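Local coordinates for transcriptional regulator, Crp/Fnr family (Eubacterium rectale ATCC 33656, PDB 3DV8), which probably regulates transcription, joining a Crp/Fnr-type cyclic nucleotide-binding domain of the cupin kind to a DNA-binding helix-turn-helix domain, at residues T28-K33 and D100-I105; S52-T57 and E96-T101. One frame throughout, in Å; residues are numbered along the deposited sequence.

Contact 1 (T28-K33 and D100-I105)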
ATOM      1  N   THR A  28      15.773  10.856  23.321  1.00 58.78           N
ATOM      2  CA  THR A  28      15.918   9.436  23.690  1.00 59.14           C
ATOM      3  C   THR A  28      14.661   9.056  24.471  1.00 59.59           C
ATOM      4  O   THR A  28      14.174   9.843  25.294  1.00 59.97           O
ATOM      5  CB  THR A  28      17.175   9.185  24.557  1.00 59.20           C
ATOM      6  OG1 THR A  28      18.344   9.493  23.788  1.00 57.75           O
ATOM      7  CG2 THR A  28      17.247   7.721  25.033  1.00 58.75           C
ATOM      8  N   GLN A  29      14.154   7.849  24.232  1.00 59.83           N
ATOM      9  CA  GLN A  29      12.903   7.398  24.849  1.00 60.28           C
ATOM     10  C   GLN A  29      12.852   5.885  24.984  1.00 59.42           C
ATOM     11  O   GLN A  29      13.062   5.186  23.995  1.00 59.47           O
ATOM     12  CB  GLN A  29      11.744   7.861  23.962  1.00 60.09           C
ATOM     13  CG  GLN A  29      10.335   7.622  24.502  1.00 62.13           C
ATOM     14  CD  GLN A  29       9.224   8.011  23.521  1.00 62.47           C
ATOM     15  OE1 GLN A  29       8.181   8.514  23.930  1.00 73.42           O
ATOM     16  NE2 GLN A  29       9.436   7.765  22.231  1.00 69.31           N
ATOM     17  N   HIS A  30      12.613   5.401  26.209  1.00 59.20           N
ATOM     18  CA  HIS A  30      12.382   3.981  26.481  1.00 59.08           C
ATOM     19  C   HIS A  30      10.856   3.852  26.520  1.00 58.94           C
ATOM     20  O   HIS A  30      10.199   4.536  27.309  1.00 59.39           O
ATOM     21  CB  HIS A  30      13.015   3.516  27.806  1.00 59.11           C
ATOM     22  CG  HIS A  30      12.748   2.071  28.131  1.00 60.19           C
ATOM     23  ND1 HIS A  30      13.360   1.027  27.465  1.00 62.60           N
ATOM     24  CD2 HIS A  30      11.928   1.498  29.046  1.00 61.63           C
ATOM     25  CE1 HIS A  30      12.926  -0.122  27.950  1.00 61.08           C
ATOM     26  NE2 HIS A  30      12.061   0.137  28.917  1.00 63.16           N
ATOM     27  N   VAL A  31      10.311   2.986  25.667  1.00 58.58           N
ATOM     28  CA  VAL A  31       8.865   2.766  25.529  1.00 58.49           C
ATOM     29  C   VAL A  31       8.529   1.349  25.990  1.00 58.44           C
ATOM     30  O   VAL A  31       9.082   0.401  25.453  1.00 59.05           O
ATOM     31  CB  VAL A  31       8.436   2.937  24.037  1.00 57.86           C
ATOM     32  CG1 VAL A  31       6.934   2.863  23.888  1.00 55.55           C
ATOM     33  CG2 VAL A  31       8.937   4.262  23.487  1.00 56.98           C
ATOM     34  N   LYS A  32       7.648   1.204  26.984  1.00 58.44           N
ATOM     35  CA  LYS A  32       7.233  -0.129  27.469  1.00 58.63           C
ATOM     36  C   LYS A  32       6.248  -0.763  26.483  1.00 58.27           C
ATOM     37  O   LYS A  32       5.556  -0.046  25.744  1.00 57.57           O
ATOM     38  CB  LYS A  32       6.634  -0.076  28.884  1.00 58.69           C
ATOM     39  CG  LYS A  32       7.638   0.345  29.950  1.00 59.76           C
ATOM     40  CD  LYS A  32       7.128   0.127  31.362  1.00 59.35           C
ATOM     41  CE  LYS A  32       8.160   0.593  32.399  1.00 61.65           C
ATOM     42  NZ  LYS A  32       7.840   0.156  33.794  1.00 62.05           N
ATOM     43  N   LYS A  33       6.192  -2.099  26.485  1.00 58.14           N
ATOM     44  CA  LYS A  33       5.320  -2.834  25.567  1.00 58.93           C
ATOM     45  C   LYS A  33       3.853  -2.545  25.832  1.00 57.38           C
ATOM     46  O   LYS A  33       3.449  -2.475  26.980  1.00 57.76           O
ATOM     47  CB  LYS A  33       5.586  -4.349  25.566  1.00 59.37           C
ATOM     48  CG  LYS A  33       5.118  -5.166  26.758  1.00 61.29           C
ATOM     49  CD  LYS A  33       5.456  -6.650  26.561  1.00 61.19           C
ATOM     50  CE  LYS A  33       4.511  -7.363  25.614  1.00 63.04           C
ATOM     51  NZ  LYS A  33       5.120  -8.648  25.154  1.00 67.20           N
ATOM     52  N   ASP A 100       9.402  -4.010  24.895  1.00 60.94           N
ATOM     53  CA  ASP A 100      10.001  -2.775  25.445  1.00 60.51           C
ATOM     54  C   ASP A 100      11.013  -2.283  24.428  1.00 59.76           C
ATOM     55  O   ASP A 100      11.879  -3.057  24.027  1.00 60.33           O
ATOM     56  CB  ASP A 100      10.707  -3.015  26.783  1.00 60.85           C
ATOM     57  CG  ASP A 100       9.749  -3.271  27.928  1.00 61.22           C
ATOM     58  OD1 ASP A 100       8.515  -3.307  27.729  1.00 64.28           O
ATOM     59  OD2 ASP A 100      10.255  -3.439  29.054  1.00 63.83           O
ATOM     60  N   THR A 101      10.894  -1.025  24.009  1.00 58.93           N
ATOM     61  CA  THR A 101      11.726  -0.489  22.933  1.00 58.81           C
ATOM     62  C   THR A 101      12.466   0.809  23.274  1.00 58.42           C
ATOM     63  O   THR A 101      11.888   1.724  23.861  1.00 58.19           O
ATOM     64  CB  THR A 101      10.867  -0.280  21.669  1.00 58.80           C
ATOM     65  OG1 THR A 101      10.167  -1.497  21.373  1.00 58.65           O
ATOM     66  CG2 THR A 101      11.730   0.109  20.472  1.00 58.53           C
ATOM     67  N   ASP A 102      13.748   0.851  22.906  1.00 58.40           N
ATOM     68  CA  ASP A 102      14.601   2.036  23.038  1.00 58.58           C
ATOM     69  C   ASP A 102      14.627   2.715  21.670  1.00 57.79           C
ATOM     70  O   ASP A 102      15.108   2.128  20.699  1.00 55.89           O
ATOM     71  CB  ASP A 102      16.021   1.653  23.459  1.00 59.00           C
ATOM     72  CG  ASP A 102      16.080   1.114  24.861  1.00 59.92           C
ATOM     73  OD1 ASP A 102      15.485   1.743  25.763  1.00 61.82           O
ATOM     74  OD2 ASP A 102      16.750   0.081  25.069  1.00 62.88           O
ATOM     75  N   LEU A 103      14.095   3.941  21.621  1.00 58.66           N
ATOM     76  CA  LEU A 103      13.992   4.745  20.402  1.00 59.59           C
ATOM     77  C   LEU A 103      14.749   6.063  20.519  1.00 58.00           C
ATOM     78  O   LEU A 103      15.007   6.559  21.614  1.00 57.51           O
ATOM     79  CB  LEU A 103      12.527   5.149  20.128  1.00 59.78           C
ATOM     80  CG  LEU A 103      11.392   4.169  19.863  1.00 62.40           C
ATOM     81  CD1 LEU A 103      11.154   3.260  21.047  1.00 67.43           C
ATOM     82  CD2 LEU A 103      10.123   4.964  19.588  1.00 61.15           C
ATOM     83  N   TRP A 104      15.097   6.591  19.351  1.00 57.17           N
ATOM     84  CA  TRP A 104      15.555   7.961  19.181  1.00 56.69           C
ATOM     85  C   TRP A 104      14.467   8.578  18.310  1.00 55.84           C
ATOM     86  O   TRP A 104      13.955   7.905  17.399  1.00 54.77           O
ATOM     87  CB  TRP A 104      16.873   8.068  18.429  1.00 57.22           C
ATOM     88  CG  TRP A 104      18.057   7.694  19.196  1.00 56.69           C
ATOM     89  CD1 TRP A 104      18.582   8.363  20.249  1.00 58.44           C
ATOM     90  CD2 TRP A 104      18.927   6.593  18.935  1.00 56.90           C
ATOM     91  NE1 TRP A 104      19.718   7.733  20.690  1.00 59.77           N
ATOM     92  CE2 TRP A 104      19.957   6.642  19.898  1.00 58.32           C
ATOM     93  CE3 TRP A 104      18.934   5.559  17.983  1.00 58.91           C
ATOM     94  CZ2 TRP A 104      20.991   5.690  19.945  1.00 58.68           C
ATOM     95  CZ3 TRP A 104      19.964   4.605  18.029  1.00 58.88           C
ATOM     96  CH2 TRP A 104      20.979   4.683  19.005  1.00 57.94           C
ATOM     97  N   ILE A 105      14.110   9.829  18.596  1.00 55.35           N
ATOM     98  CA  ILE A 105      13.133  10.571  17.803  1.00 55.15           C
ATOM     99  C   ILE A 105      13.817  11.805  17.192  1.00 54.81           C
ATOM    100  O   ILE A 105      14.461  12.571  17.906  1.00 54.98           O
ATOM    101  CB  ILE A 105      11.909  11.025  18.625  1.00 55.38           C
ATOM    102  CG1 ILE A 105      11.350   9.876  19.485  1.00 56.30           C
ATOM    103  CG2 ILE A 105      10.831  11.591  17.679  1.00 56.56           C
ATOM    104  CD1 ILE A 105      10.083  10.241  20.251  1.00 55.10           C
TER
HETATM  105  O   HOH W   1      10.748  -1.384  30.954  1.00 52.72           O
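His30 and Asp102 are paired on adjacent antiparallel strands, their side chains on the same face and slanting across one another. CG of His30 stands anti to the backbone N (chi1 178°), which swings the ring out on the side of the carbonyl carbon, and ND1 then donates to Asp102 OD1 at 2.8 Å. The acceptor lies nearly in the ring plane; the ring and carboxylate planes are 44° apart, and ND1 meets OD1 from above the carboxylate plane. A water sits at the ring edge as well, hydrogen-bonded to His30 NE2 and donating to OD2 of Asp100, whose carboxylate stands nearly perpendicular to the ring. Asp100 is therefore held twice: its OD1 also accepts the backbone N of Lys33 at 2.9 Å, from the anti side, where 28-33 has left the strand. An alanine in place of Asp102 would probably leave ND1 without its acceptor and the imidazole freer to turn.

Four backbone hydrogen bonds, in the pairs Gln29-Leu103 and Val31-Thr101, zip 28-31 to 101-105. They lie in one sheet of the double-stranded beta-helix, the jelly roll of cyclic nucleotide-binding domains, where 27-31 is an outermost strand and 46-50 lies on the other side of 101-107.

The opposite face, with Gln29, Val31, Thr101 and Leu103, is largely apolar between Val31 and Leu103. Val31 CG2 meets Leu103 CD1 at 3.4 Å, and Ile37 of the facing sheet touches both. Gln29, extended beyond CG, runs alongside Leu103 and brings its amide NE2 near the CD1 methyl of Ile105.

Contact 2 (S52-T57 and E96-T101)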
ATOM      1  N   SER A  52      16.757  -0.588  19.836  1.00 57.50           N
ATOM      2  CA  SER A  52      16.510  -1.960  20.270  1.00 57.41           C
ATOM      3  C   SER A  52      15.047  -2.163  20.661  1.00 57.63           C
ATOM      4  O   SER A  52      14.557  -1.476  21.549  1.00 57.57           O
ATOM      5  CB  SER A  52      17.422  -2.272  21.461  1.00 57.28           C
ATOM      6  OG  SER A  52      17.194  -3.566  21.969  1.00 57.35           O
ATOM      7  N   GLY A  53      14.365  -3.097  19.998  1.00 58.11           N
ATOM      8  CA  GLY A  53      12.956  -3.394  20.279  1.00 58.73           C
ATOM      9  C   GLY A  53      12.129  -3.824  19.074  1.00 59.32           C
ATOM     10  O   GLY A  53      12.667  -4.266  18.048  1.00 59.61           O
ATOM     11  N   GLN A  54      10.811  -3.682  19.216  1.00 59.44           N
ATOM     12  CA  GLN A  54       9.857  -4.117  18.203  1.00 59.52           C
ATOM     13  C   GLN A  54       8.594  -3.238  18.217  1.00 59.45           C
ATOM     14  O   GLN A  54       7.945  -3.104  19.261  1.00 58.86           O
ATOM     15  CB  GLN A  54       9.513  -5.588  18.448  1.00 59.41           C
ATOM     16  CG  GLN A  54       8.682  -6.258  17.345  1.00 61.28           C
ATOM     17  CD  GLN A  54       8.398  -7.726  17.644  1.00 59.66           C
ATOM     18  OE1 GLN A  54       9.294  -8.485  18.016  1.00 58.80           O
ATOM     19  NE2 GLN A  54       7.153  -8.126  17.473  1.00 58.95           N
ATOM     20  N   LEU A  55       8.298  -2.620  17.062  1.00 59.67           N
ATOM     21  CA  LEU A  55       7.125  -1.761  16.857  1.00 59.01           C
ATOM     22  C   LEU A  55       6.192  -2.416  15.850  1.00 57.99           C
ATOM     23  O   LEU A  55       6.628  -3.175  14.971  1.00 57.56           O
ATOM     24  CB  LEU A  55       7.517  -0.367  16.360  1.00 58.66           C
ATOM     25  CG  LEU A  55       8.449   0.475  17.242  1.00 61.10           C
ATOM     26  CD1 LEU A  55       8.712   1.830  16.564  1.00 60.79           C
ATOM     27  CD2 LEU A  55       7.887   0.670  18.663  1.00 60.37           C
ATOM     28  N   ARG A  56       4.910  -2.097  15.982  1.00 56.82           N
ATOM     29  CA  ARG A  56       3.868  -2.645  15.140  1.00 56.63           C
ATOM     30  C   ARG A  56       2.981  -1.530  14.565  1.00 56.94           C
ATOM     31  O   ARG A  56       2.287  -0.842  15.329  1.00 56.94           O
ATOM     32  CB  ARG A  56       3.030  -3.569  16.006  1.00 57.33           C
ATOM     33  CG  ARG A  56       1.914  -4.302  15.291  1.00 57.49           C
ATOM     34  CD  ARG A  56       0.684  -4.404  16.162  1.00 56.70           C
ATOM     35  NE  ARG A  56      -0.456  -4.915  15.404  1.00 56.79           N
ATOM     36  CZ  ARG A  56      -1.723  -4.886  15.805  1.00 55.59           C
ATOM     37  NH1 ARG A  56      -2.069  -4.297  16.941  1.00 54.19           N
ATOM     38  NH2 ARG A  56      -2.657  -5.399  15.012  1.00 57.89           N
ATOM     39  N   THR A  57       3.006  -1.372  13.230  1.00 56.16           N
ATOM     40  CA  THR A  57       2.158  -0.415  12.519  1.00 55.36           C
ATOM     41  C   THR A  57       0.906  -1.164  12.077  1.00 54.93           C
ATOM     42  O   THR A  57       1.002  -2.191  11.430  1.00 54.29           O
ATOM     43  CB  THR A  57       2.865   0.214  11.330  1.00 55.13           C
ATOM     44  OG1 THR A  57       3.995   0.934  11.820  1.00 55.48           O
ATOM     45  CG2 THR A  57       1.936   1.185  10.573  1.00 54.62           C
ATOM     46  N   GLU A  96       2.562   1.017  17.753  1.00 55.93           N
ATOM     47  CA  GLU A  96       2.734   0.676  19.167  1.00 56.69           C
ATOM     48  C   GLU A  96       3.914  -0.267  19.399  1.00 56.90           C
ATOM     49  O   GLU A  96       4.314  -0.992  18.483  1.00 56.93           O
ATOM     50  CB  GLU A  96       1.442   0.053  19.712  1.00 56.54           C
ATOM     51  CG  GLU A  96       1.124  -1.341  19.158  1.00 57.09           C
ATOM     52  CD  GLU A  96      -0.188  -1.923  19.653  1.00 57.74           C
ATOM     53  OE1 GLU A  96      -1.057  -1.176  20.150  1.00 62.15           O
ATOM     54  OE2 GLU A  96      -0.348  -3.150  19.520  1.00 55.57           O
ATOM     55  N   ALA A  97       4.428  -0.272  20.633  1.00 57.23           N
ATOM     56  CA  ALA A  97       5.550  -1.137  21.034  1.00 57.47           C
ATOM     57  C   ALA A  97       5.057  -2.550  21.384  1.00 57.39           C
ATOM     58  O   ALA A  97       4.268  -2.714  22.319  1.00 57.22           O
ATOM     59  CB  ALA A  97       6.297  -0.527  22.240  1.00 56.59           C
ATOM     60  N   GLU A  98       5.512  -3.553  20.635  1.00 57.37           N
ATOM     61  CA  GLU A  98       5.199  -4.973  20.932  1.00 58.15           C
ATOM     62  C   GLU A  98       6.091  -5.579  22.014  1.00 58.89           C
ATOM     63  O   GLU A  98       5.722  -6.584  22.621  1.00 59.46           O
ATOM     64  CB  GLU A  98       5.267  -5.844  19.684  1.00 58.38           C
ATOM     65  CG  GLU A  98       4.092  -5.678  18.800  1.00 56.59           C
ATOM     66  CD  GLU A  98       4.113  -6.671  17.672  1.00 60.43           C
ATOM     67  OE1 GLU A  98       5.099  -6.681  16.891  1.00 58.13           O
ATOM     68  OE2 GLU A  98       3.124  -7.424  17.574  1.00 57.92           O
ATOM     69  N   LYS A  99       7.288  -5.023  22.164  1.00 59.72           N
ATOM     70  CA  LYS A  99       8.227  -5.354  23.234  1.00 60.52           C
ATOM     71  C   LYS A  99       8.740  -4.017  23.731  1.00 60.96           C
ATOM     72  O   LYS A  99       8.495  -2.987  23.071  1.00 61.69           O
ATOM     73  CB  LYS A  99       9.369  -6.207  22.699  1.00 60.36           C
ATOM     74  CG  LYS A  99       8.916  -7.580  22.198  1.00 61.82           C
ATOM     75  CD  LYS A  99      10.114  -8.408  21.755  1.00 61.81           C
ATOM     76  CE  LYS A  99       9.734  -9.846  21.466  1.00 62.27           C
ATOM     77  NZ  LYS A  99       8.889  -9.952  20.280  1.00 64.50           N
ATOM     78  N   ASP A 100       9.402  -4.010  24.895  1.00 60.94           N
ATOM     79  CA  ASP A 100      10.001  -2.775  25.445  1.00 60.51           C
ATOM     80  C   ASP A 100      11.013  -2.283  24.428  1.00 59.76           C
ATOM     81  O   ASP A 100      11.879  -3.057  24.027  1.00 60.33           O
ATOM     82  CB  ASP A 100      10.707  -3.015  26.783  1.00 60.85           C
ATOM     83  CG  ASP A 100       9.749  -3.271  27.928  1.00 61.22           C
ATOM     84  OD1 ASP A 100       8.515  -3.307  27.729  1.00 64.28           O
ATOM     85  OD2 ASP A 100      10.255  -3.439  29.054  1.00 63.83           O
ATOM     86  N   THR A 101      10.894  -1.025  24.009  1.00 58.93           N
ATOM     87  CA  THR A 101      11.726  -0.489  22.933  1.00 58.81           C
ATOM     88  C   THR A 101      12.466   0.809  23.274  1.00 58.42           C
ATOM     89  O   THR A 101      11.888   1.724  23.861  1.00 58.19           O
ATOM     90  CB  THR A 101      10.867  -0.280  21.669  1.00 58.80           C
ATOM     91  OG1 THR A 101      10.167  -1.497  21.373  1.00 58.65           O
ATOM     92  CG2 THR A 101      11.730   0.109  20.472  1.00 58.53           C
TER
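OE1 of Glu98 accepts the side-chain amide of Gln54, with NE2 to OE1 at 2.6 Å, and is also salt-bridged to Arg71. Glu98 OE1 lies in the plane of the Gln54 amide, whereas NE2 approaches from above the carboxylate plane; the planes are 72° apart. At the other branch of the same amide, NZ of Lys99 donates to Gln54 OE1 at 2.7 Å from above the carbonyl plane. With CG anti to the backbone N (chi1 -171°) and the chain extended beyond it, Gln54 carries its amide between an acid and an amine, and the two bonds are consistent with the amide orientation as modelled.

Gln54 is held by its backbone too. Its O accepts the N of Glu98 at 2.8 Å, and its N donates to OG1 of Thr101, a hydroxyl that itself donates to Lys99 O. Gly53 passes close by: a CB there would clash with that hydroxyl, and its backbone conformation is one that only glycine takes up readily.

Farther along, Arg56 and Glu96 form an antiparallel hydrogen-bonded pair in the jelly roll. Their side chains run alongside, in a salt bridge whose hydrogen bond, Arg56 NH1 to Glu96 OE2 at 3.3 Å, is weak; NH1 is also salt-bridged to Glu66, and NE hydrogen-bonds Thr68.

Because Lys99 also bridges to Glu163 and Glu98 touches His178, this polar cluster probably ties residues 98-101 of the beta domain to helices 148-163 and 172-179.

In the fold
Contacts 1 and 2 share Asp100 and Thr101, where the chain passes from strand 94-97 of one sheet to strand 101-107 of the other, so the contacts sit on either side of that passage in one jelly roll. Contact 1 belongs to the sheet with 27-31 at its margin, and its chemistry divides by face: a polar outer side with several exposed residues, a largely apolar side turned to the interior. Contact 2 lies nearer the centre of the chain and belongs to the other sheet, with a charged and amide network bordering helices 148-163 and 172-179. Asp102 N and Ser52 O, 2.8 Å apart, probably hydrogen-bond the two contacts together, and Lys33 packs on Glu98 and Lys99.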